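Local atomic coordinates of cellulosome anchoring protein cohesin region (Clostridium thermocellum, PDB entry 4DH2), a protein that binds the type I dockerin module of a partner protein through its cohesin domain, a protein-protein interaction of the cellulosome. Residues D30-P35 with L113-K118; G23-A28 with K157-K162; D14-V19 with P148-L153. All coordinates share one frame; numbering follows the deposited sequence.

Interaction 1: residues D30-P35 with L113-K118; sequences DTVEIP and LTVRIK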
# COMPACT_ATOMS: atom_id res chain seq x y z
N ASP A 30 25.23 3.99 6.42
CA ASP A 30 24.71 5.04 5.55
C ASP A 30 23.23 5.26 5.78
O ASP A 30 22.50 4.33 6.15
CB ASP A 30 24.84 4.68 4.07
CG ASP A 30 26.24 4.83 3.53
OD1 ASP A 30 27.11 5.37 4.25
OD2 ASP A 30 26.44 4.42 2.37
N THR A 31 22.79 6.48 5.54
CA THR A 31 21.38 6.74 5.32
C THR A 31 21.20 7.01 3.85
O THR A 31 21.88 7.87 3.27
CB THR A 31 20.88 7.95 6.12
OG1 THR A 31 21.10 7.72 7.51
CG2 THR A 31 19.40 8.22 5.86
N VAL A 32 20.28 6.28 3.21
CA VAL A 32 20.13 6.35 1.77
C VAL A 32 18.64 6.34 1.42
O VAL A 32 17.80 6.06 2.28
CB VAL A 32 20.80 5.14 1.09
CG1 VAL A 32 22.30 5.10 1.38
CG2 VAL A 32 20.14 3.83 1.53
N GLU A 33 18.33 6.70 0.18
CA GLU A 33 16.95 6.64 -0.33
C GLU A 33 16.78 5.42 -1.23
O GLU A 33 17.69 5.10 -2.01
CB GLU A 33 16.61 7.90 -1.11
CG GLU A 33 16.34 9.07 -0.20
CD GLU A 33 15.99 10.33 -0.95
OE1 GLU A 33 16.07 10.34 -2.21
OE2 GLU A 33 15.64 11.31 -0.28
N ILE A 34 15.68 4.68 -1.07
CA ILE A 34 15.36 3.57 -1.97
C ILE A 34 14.10 3.96 -2.76
O ILE A 34 13.02 4.08 -2.19
CB ILE A 34 15.10 2.26 -1.20
CG1 ILE A 34 16.34 1.84 -0.39
CG2 ILE A 34 14.71 1.14 -2.17
CD1 ILE A 34 16.08 0.71 0.50
N PRO A 35 14.24 4.17 -4.07
CA PRO A 35 13.09 4.51 -4.91
C PRO A 35 12.33 3.25 -5.26
O PRO A 35 12.94 2.21 -5.49
CB PRO A 35 13.70 5.14 -6.16
CG PRO A 35 15.18 5.30 -5.85
CD PRO A 35 15.49 4.25 -4.84
N LEU A 113 11.76 5.44 0.03
CA LEU A 113 12.01 5.11 1.41
C LEU A 113 13.31 5.81 1.79
O LEU A 113 14.23 5.83 0.98
CB LEU A 113 12.28 3.63 1.54
CG LEU A 113 11.20 2.71 0.97
CD1 LEU A 113 11.59 1.28 1.23
CD2 LEU A 113 9.88 3.05 1.59
N THR A 114 13.39 6.35 2.99
CA THR A 114 14.68 6.80 3.51
C THR A 114 15.03 5.83 4.60
O THR A 114 14.29 5.72 5.59
CB THR A 114 14.59 8.24 4.08
OG1 THR A 114 14.14 9.14 3.06
CG2 THR A 114 15.97 8.71 4.59
N VAL A 115 16.14 5.12 4.45
CA VAL A 115 16.50 4.12 5.42
C VAL A 115 17.92 4.29 5.91
O VAL A 115 18.78 4.82 5.20
CB VAL A 115 16.36 2.71 4.85
CG1 VAL A 115 14.99 2.56 4.19
CG2 VAL A 115 17.51 2.39 3.86
N ARG A 116 18.17 3.80 7.11
CA ARG A 116 19.53 3.76 7.64
C ARG A 116 19.99 2.35 7.62
O ARG A 116 19.29 1.47 8.08
CB ARG A 116 19.58 4.25 9.08
CG ARG A 116 20.97 4.07 9.71
CD ARG A 116 20.96 4.31 11.20
NE ARG A 116 20.99 5.74 11.52
CZ ARG A 116 20.18 6.34 12.38
NH1 ARG A 116 19.25 5.66 13.03
NH2 ARG A 116 20.29 7.64 12.58
N ILE A 117 21.17 2.12 7.07
CA ILE A 117 21.77 0.80 7.11
C ILE A 117 22.54 0.64 8.41
O ILE A 117 23.44 1.43 8.71
CB ILE A 117 22.69 0.59 5.90
CG1 ILE A 117 21.93 0.88 4.61
CG2 ILE A 117 23.29 -0.84 5.94
CD1 ILE A 117 22.78 0.80 3.38
N LYS A 118 22.21 -0.38 9.19
CA LYS A 118 22.77 -0.45 10.54
C LYS A 118 24.28 -0.64 10.50
O LYS A 118 24.79 -1.47 9.77
CB LYS A 118 22.07 -1.52 11.38
CG LYS A 118 20.59 -1.18 11.58
CD LYS A 118 19.96 -1.94 12.73
CE LYS A 118 18.49 -1.57 12.85
NZ LYS A 118 17.79 -2.32 13.93
O HOH W 1 15.07 11.50 2.48
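Val32 and Val115 both carry CG1 anti to the carbonyl carbon (chi1 -61° and -50°), while in each the second branch, CG2, sits between backbone N and carbonyl carbon; the two CG2 methyls meet at 3.8 Å across an antiparallel hydrogen-bonded pair. On the same face Ile34 approaches Val115 at about a right angle, its CD1 4.0 Å from Val115 CG2, and lies beside Leu113 in the next hydrogen-bonded pair. Val21 and Val24 touch Ile34, and Ile89 and Phe91 from strand 88-94 touch Leu113, so this face turns toward the interior of the cohesin β-sandwich, in which strand 108-117 runs between strands 31-39 and 60-67. Five backbone bonds zip the pair together, from Ile117 N to Asp30 O (2.7 Å) at one end to Leu113 N to Ile34 O (2.9 Å) at the other. The opposite face is more polar. Thr31 CG2 meets Thr114 CG2 at 3.7 Å, a diagonal contact between neighbouring non-hydrogen-bonded pairs. Glu33 and Thr114 stand side by side, and one water ties their tips: it donates to Glu33 OE2 at 2.8 Å and lies 2.6 Å from Thr114 OG1. Arg116 sends NH1 to a salt bridge with Glu61, while Asp30 OD2 accepts a hydrogen bond from the backbone N of Lys27, bridging the turn that links strands 15-27 and 31-39.

Interaction 2: residues G23-A28 with K157-K162; sequences GVKAKA and KVEIEK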
# COMPACT_ATOMS: atom_id res chain seq x y z
N GLY A 23 17.34 -1.06 -6.88
CA GLY A 23 18.48 -1.43 -6.05
C GLY A 23 19.38 -0.27 -5.68
O GLY A 23 19.53 0.69 -6.42
N VAL A 24 20.00 -0.37 -4.50
CA VAL A 24 20.96 0.64 -4.06
C VAL A 24 22.20 -0.08 -3.56
O VAL A 24 22.12 -1.18 -3.05
CB VAL A 24 20.36 1.54 -2.97
CG1 VAL A 24 19.88 0.73 -1.81
CG2 VAL A 24 21.38 2.55 -2.50
N LYS A 25 23.36 0.55 -3.75
CA LYS A 25 24.62 0.08 -3.19
C LYS A 25 25.04 1.12 -2.17
O LYS A 25 25.11 2.32 -2.49
CB LYS A 25 25.70 -0.06 -4.26
CG LYS A 25 25.33 -0.92 -5.47
CD LYS A 25 26.52 -1.11 -6.42
CE LYS A 25 26.10 -1.70 -7.77
NZ LYS A 25 26.06 -0.67 -8.86
N ALA A 26 25.29 0.68 -0.95
CA ALA A 26 25.63 1.60 0.13
C ALA A 26 26.61 0.95 1.08
O ALA A 26 27.00 -0.21 0.91
CB ALA A 26 24.37 2.00 0.89
N LYS A 27 27.01 1.72 2.09
CA LYS A 27 27.95 1.23 3.07
C LYS A 27 27.22 1.11 4.38
O LYS A 27 26.27 1.85 4.65
CB LYS A 27 29.13 2.20 3.19
CG LYS A 27 29.89 2.39 1.89
CD LYS A 27 30.97 3.46 2.03
CE LYS A 27 31.71 3.68 0.71
NZ LYS A 27 32.56 4.90 0.73
N ALA A 28 27.67 0.20 5.23
CA ALA A 28 27.09 0.07 6.56
C ALA A 28 27.18 1.41 7.25
O ALA A 28 28.22 2.07 7.20
CB ALA A 28 27.84 -0.94 7.35
N LYS A 157 17.19 -5.37 -3.79
CA LYS A 157 18.21 -5.66 -2.79
C LYS A 157 18.99 -4.39 -2.52
O LYS A 157 19.12 -3.54 -3.41
CB LYS A 157 19.21 -6.71 -3.30
CG LYS A 157 19.60 -6.46 -4.76
CD LYS A 157 20.92 -7.08 -5.15
CE LYS A 157 21.19 -6.80 -6.63
NZ LYS A 157 22.33 -7.58 -7.16
N VAL A 158 19.46 -4.29 -1.29
CA VAL A 158 20.43 -3.30 -0.92
C VAL A 158 21.75 -4.05 -0.78
O VAL A 158 21.84 -5.01 -0.01
CB VAL A 158 20.11 -2.64 0.43
CG1 VAL A 158 21.18 -1.58 0.77
CG2 VAL A 158 18.71 -2.02 0.40
N GLU A 159 22.73 -3.63 -1.56
CA GLU A 159 24.07 -4.17 -1.46
C GLU A 159 24.81 -3.31 -0.46
O GLU A 159 24.79 -2.09 -0.57
CB GLU A 159 24.77 -4.09 -2.81
CG GLU A 159 26.25 -4.49 -2.71
CD GLU A 159 26.91 -4.66 -4.06
OE1 GLU A 159 26.18 -4.90 -5.05
OE2 GLU A 159 28.15 -4.57 -4.13
N ILE A 160 25.40 -3.95 0.53
CA ILE A 160 26.00 -3.25 1.65
C ILE A 160 27.48 -3.59 1.79
O ILE A 160 27.85 -4.76 1.93
CB ILE A 160 25.31 -3.64 2.94
CG1 ILE A 160 23.80 -3.47 2.82
CG2 ILE A 160 25.83 -2.82 4.10
CD1 ILE A 160 23.06 -4.17 3.97
N GLU A 161 28.32 -2.57 1.73
CA GLU A 161 29.78 -2.78 1.90
C GLU A 161 30.20 -2.44 3.32
O GLU A 161 29.71 -1.49 3.91
CB GLU A 161 30.58 -1.95 0.90
CG GLU A 161 30.74 -2.58 -0.47
CD GLU A 161 29.47 -2.52 -1.31
OE1 GLU A 161 28.60 -1.66 -1.04
OE2 GLU A 161 29.35 -3.32 -2.26
N LYS A 162 31.13 -3.22 3.85
CA LYS A 162 31.61 -3.00 5.19
C LYS A 162 32.42 -1.71 5.15
O LYS A 162 33.09 -1.42 4.16
CB LYS A 162 32.50 -4.16 5.66
CG LYS A 162 32.85 -4.08 7.14
CD LYS A 162 33.68 -5.27 7.62
CE LYS A 162 34.03 -5.13 9.11
NZ LYS A 162 34.66 -6.36 9.69
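Backbone bonding between Val24 and Glu159, and on to Ala28 and Glu161, gives this pair of parallel strands its ladder. Val24 O accepts from Glu159 N, Ala26 N donates to Glu159 O at 2.8 Å, Ala26 O takes Glu161 N, and Ala28 N closes on Glu161 O at 3.0 Å; ahead of them, Val24 N reaches Lys157 O only in a weak bond of 3.5 Å. The residues of the odd-numbered pairs, Lys25 with Glu159 and Lys27 with Glu161, lie on one face, and Val24, Ala26, Val158 and Ile160 on the other. Parallel pairing of the first and last strands, 15-27 and 149-161, is the feature that completes the jelly-roll sandwich of a cohesin domain.

Apolar contact is concentrated at Val24, whose CG1 lies between backbone N and carbonyl carbon (chi1 56°) and touches both branches of Val158, CG1 and CG2, at 3.7 Å each. Farther along, Ile160 CG2 lies 4.3 Å from Ala28 CB. Ile34 and Ile117 from neighbouring strands back this face.

The polar face is rich in charge. Lys25 runs beside Glu159, its methylene CD 4.0 Å from Glu159 OE1, without the amino group reaching the carboxylate; Lys129 offers Glu159 a weak, long ion pair to OE2. A bend at chi2 (75°) turns CD of Glu161 back toward Ala26, and Glu161 OE1 comes 2.9 Å from Ala26 O, an approach of two acceptors. Glu161 OE2 is 2.5 Å from Glu159 OE2, so close that one of the two acids probably holds a proton.

Interaction 3: residues D14-V19 with P148-L153; sequences DYILDV and PILAVL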
# COMPACT_ATOMS: atom_id res chain seq x y z
N ASP A 14 -7.55 -7.66 -16.99
CA ASP A 14 -7.42 -7.09 -18.31
C ASP A 14 -6.26 -6.13 -18.43
O ASP A 14 -5.91 -5.71 -19.52
CB ASP A 14 -8.70 -6.33 -18.67
CG ASP A 14 -9.88 -7.24 -18.82
OD1 ASP A 14 -9.69 -8.46 -18.90
OD2 ASP A 14 -11.02 -6.75 -18.86
N TYR A 15 -5.70 -5.74 -17.28
CA TYR A 15 -4.65 -4.72 -17.25
C TYR A 15 -3.52 -5.16 -16.32
O TYR A 15 -3.71 -5.94 -15.38
CB TYR A 15 -5.18 -3.39 -16.71
CG TYR A 15 -6.47 -2.98 -17.40
CD1 TYR A 15 -6.48 -2.62 -18.73
CD2 TYR A 15 -7.65 -3.02 -16.71
CE1 TYR A 15 -7.69 -2.28 -19.36
CE2 TYR A 15 -8.84 -2.68 -17.32
CZ TYR A 15 -8.86 -2.32 -18.62
OH TYR A 15 -10.09 -1.98 -19.17
N ILE A 16 -2.36 -4.59 -16.56
CA ILE A 16 -1.19 -4.96 -15.82
C ILE A 16 -0.18 -3.80 -15.73
O ILE A 16 -0.17 -2.91 -16.58
CB ILE A 16 -0.55 -6.21 -16.52
CG1 ILE A 16 0.50 -6.87 -15.66
CG2 ILE A 16 0.02 -5.82 -17.88
CD1 ILE A 16 0.53 -8.42 -15.84
N LEU A 17 0.61 -3.81 -14.66
CA LEU A 17 1.79 -2.96 -14.54
C LEU A 17 2.89 -3.73 -13.81
O LEU A 17 2.69 -4.86 -13.35
CB LEU A 17 1.49 -1.64 -13.82
CG LEU A 17 0.88 -1.79 -12.42
CD1 LEU A 17 1.92 -2.02 -11.39
CD2 LEU A 17 0.06 -0.54 -12.10
N ASP A 18 4.05 -3.10 -13.74
CA ASP A 18 5.18 -3.66 -13.04
C ASP A 18 5.53 -2.77 -11.86
O ASP A 18 5.50 -1.54 -11.99
CB ASP A 18 6.40 -3.73 -13.96
CG ASP A 18 6.22 -4.73 -15.09
OD1 ASP A 18 6.48 -5.91 -14.87
OD2 ASP A 18 5.81 -4.32 -16.17
N VAL A 19 5.84 -3.40 -10.73
CA VAL A 19 6.27 -2.70 -9.54
C VAL A 19 7.71 -3.15 -9.23
O VAL A 19 7.96 -4.35 -9.10
CB VAL A 19 5.37 -3.03 -8.35
CG1 VAL A 19 5.80 -2.29 -7.13
CG2 VAL A 19 3.92 -2.70 -8.69
N PRO A 148 -9.70 -4.88 -11.75
CA PRO A 148 -8.35 -5.11 -11.24
C PRO A 148 -7.30 -4.78 -12.27
O PRO A 148 -7.50 -4.93 -13.48
CB PRO A 148 -8.34 -6.62 -10.90
CG PRO A 148 -9.47 -7.20 -11.65
CD PRO A 148 -10.51 -6.11 -11.78
N ILE A 149 -6.16 -4.32 -11.76
CA ILE A 149 -4.96 -4.15 -12.55
C ILE A 149 -3.92 -5.04 -11.86
O ILE A 149 -3.68 -4.89 -10.68
CB ILE A 149 -4.47 -2.68 -12.49
CG1 ILE A 149 -5.52 -1.70 -13.10
CG2 ILE A 149 -3.16 -2.57 -13.19
CD1 ILE A 149 -5.17 -0.23 -12.86
N LEU A 150 -3.38 -6.03 -12.57
CA LEU A 150 -2.36 -6.87 -11.96
C LEU A 150 -1.04 -6.14 -11.80
O LEU A 150 -0.65 -5.34 -12.64
CB LEU A 150 -2.11 -8.10 -12.83
CG LEU A 150 -3.37 -8.89 -13.12
CD1 LEU A 150 -3.03 -10.05 -14.06
CD2 LEU A 150 -3.98 -9.39 -11.85
N ALA A 151 -0.30 -6.49 -10.75
CA ALA A 151 0.98 -5.88 -10.50
C ALA A 151 2.04 -6.97 -10.54
O ALA A 151 2.01 -7.89 -9.73
CB ALA A 151 0.99 -5.22 -9.13
N VAL A 152 2.95 -6.89 -11.49
CA VAL A 152 4.05 -7.83 -11.53
C VAL A 152 5.14 -7.29 -10.60
O VAL A 152 5.79 -6.30 -10.91
CB VAL A 152 4.63 -7.95 -12.93
CG1 VAL A 152 5.79 -9.00 -12.92
CG2 VAL A 152 3.54 -8.28 -13.96
N LEU A 153 5.32 -7.95 -9.47
CA LEU A 153 6.24 -7.46 -8.46
C LEU A 153 7.67 -7.99 -8.65
O LEU A 153 7.91 -9.19 -8.86
CB LEU A 153 5.74 -7.91 -7.11
CG LEU A 153 4.30 -7.52 -6.77
CD1 LEU A 153 3.90 -8.07 -5.44
CD2 LEU A 153 4.12 -6.00 -6.79
O HOH W 2 -9.25 -6.09 -15.27
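Ala151 offers a low spot on the strand surface, and two bulkier residues from across the ladder use it: Leu17 CD1 comes to 4.0 Å of Ala151 CB and Val19 CG2 to 3.9 Å. Leu17 has CG between backbone N and carbonyl carbon (chi1 56°); it also meets Ile149 at about a right angle, CD2 against CG2. Beyond Ala151, Leu153 lies alongside Val19 and presses its CD2 methyl to 3.6 Å from Val19 CB. Phe141 and Phe136 of strand 129-142 pack on this face, making it part of the hydrophobic interior of the cohesin sandwich.

On the outer face Ile16 CD1 fits into a dip, 3.6 Å from Val152 CG2 and 4.0 Å from Leu150 CB. Asp18 stands beside Val152, OD1 lying 3.4 Å from Val152 CB, and its OD2 is held by Asn40.

Tyr15, on the Leu17 face, has Asp14 CB over its ring centre and Pro148 O near the ring plane at the CD2 edge. A water accepts from Asp14 N (2.9 Å) and donates to Pro148 O, and Lys147 engages Tyr15 OH and Asp14 OD2. Val152 is gripped through both its N and O, by Leu17 O and Val19 N. Backbone bonds thus set the register and aliphatic contacts tie the Leu17 face to the interior, while water and Lys147 hold the Asp14-Pro148 end.

Overall arrangement
Interactions 2 and 3 are two ends of one pairing: strands 15-27 and 149-161 run parallel, interaction 3 joining their beginnings and interaction 2 their ends, with centres about 28 Å apart on opposite sides of the chain's centre. Interaction 1 lies about 9 Å from interaction 2, centre to centre, and Ile117 and Ile34 meet Ala26, Val158 and Ile160 there, so the two contacts share a core region. From interaction 3 its centre is about 27 Å away, without touching. In sequence both its segments fall between the first and last strands. Strands 108-117, 31-39, 15-27 and 149-161 stand consecutively, binding both ends of the chain into the cohesin jelly roll.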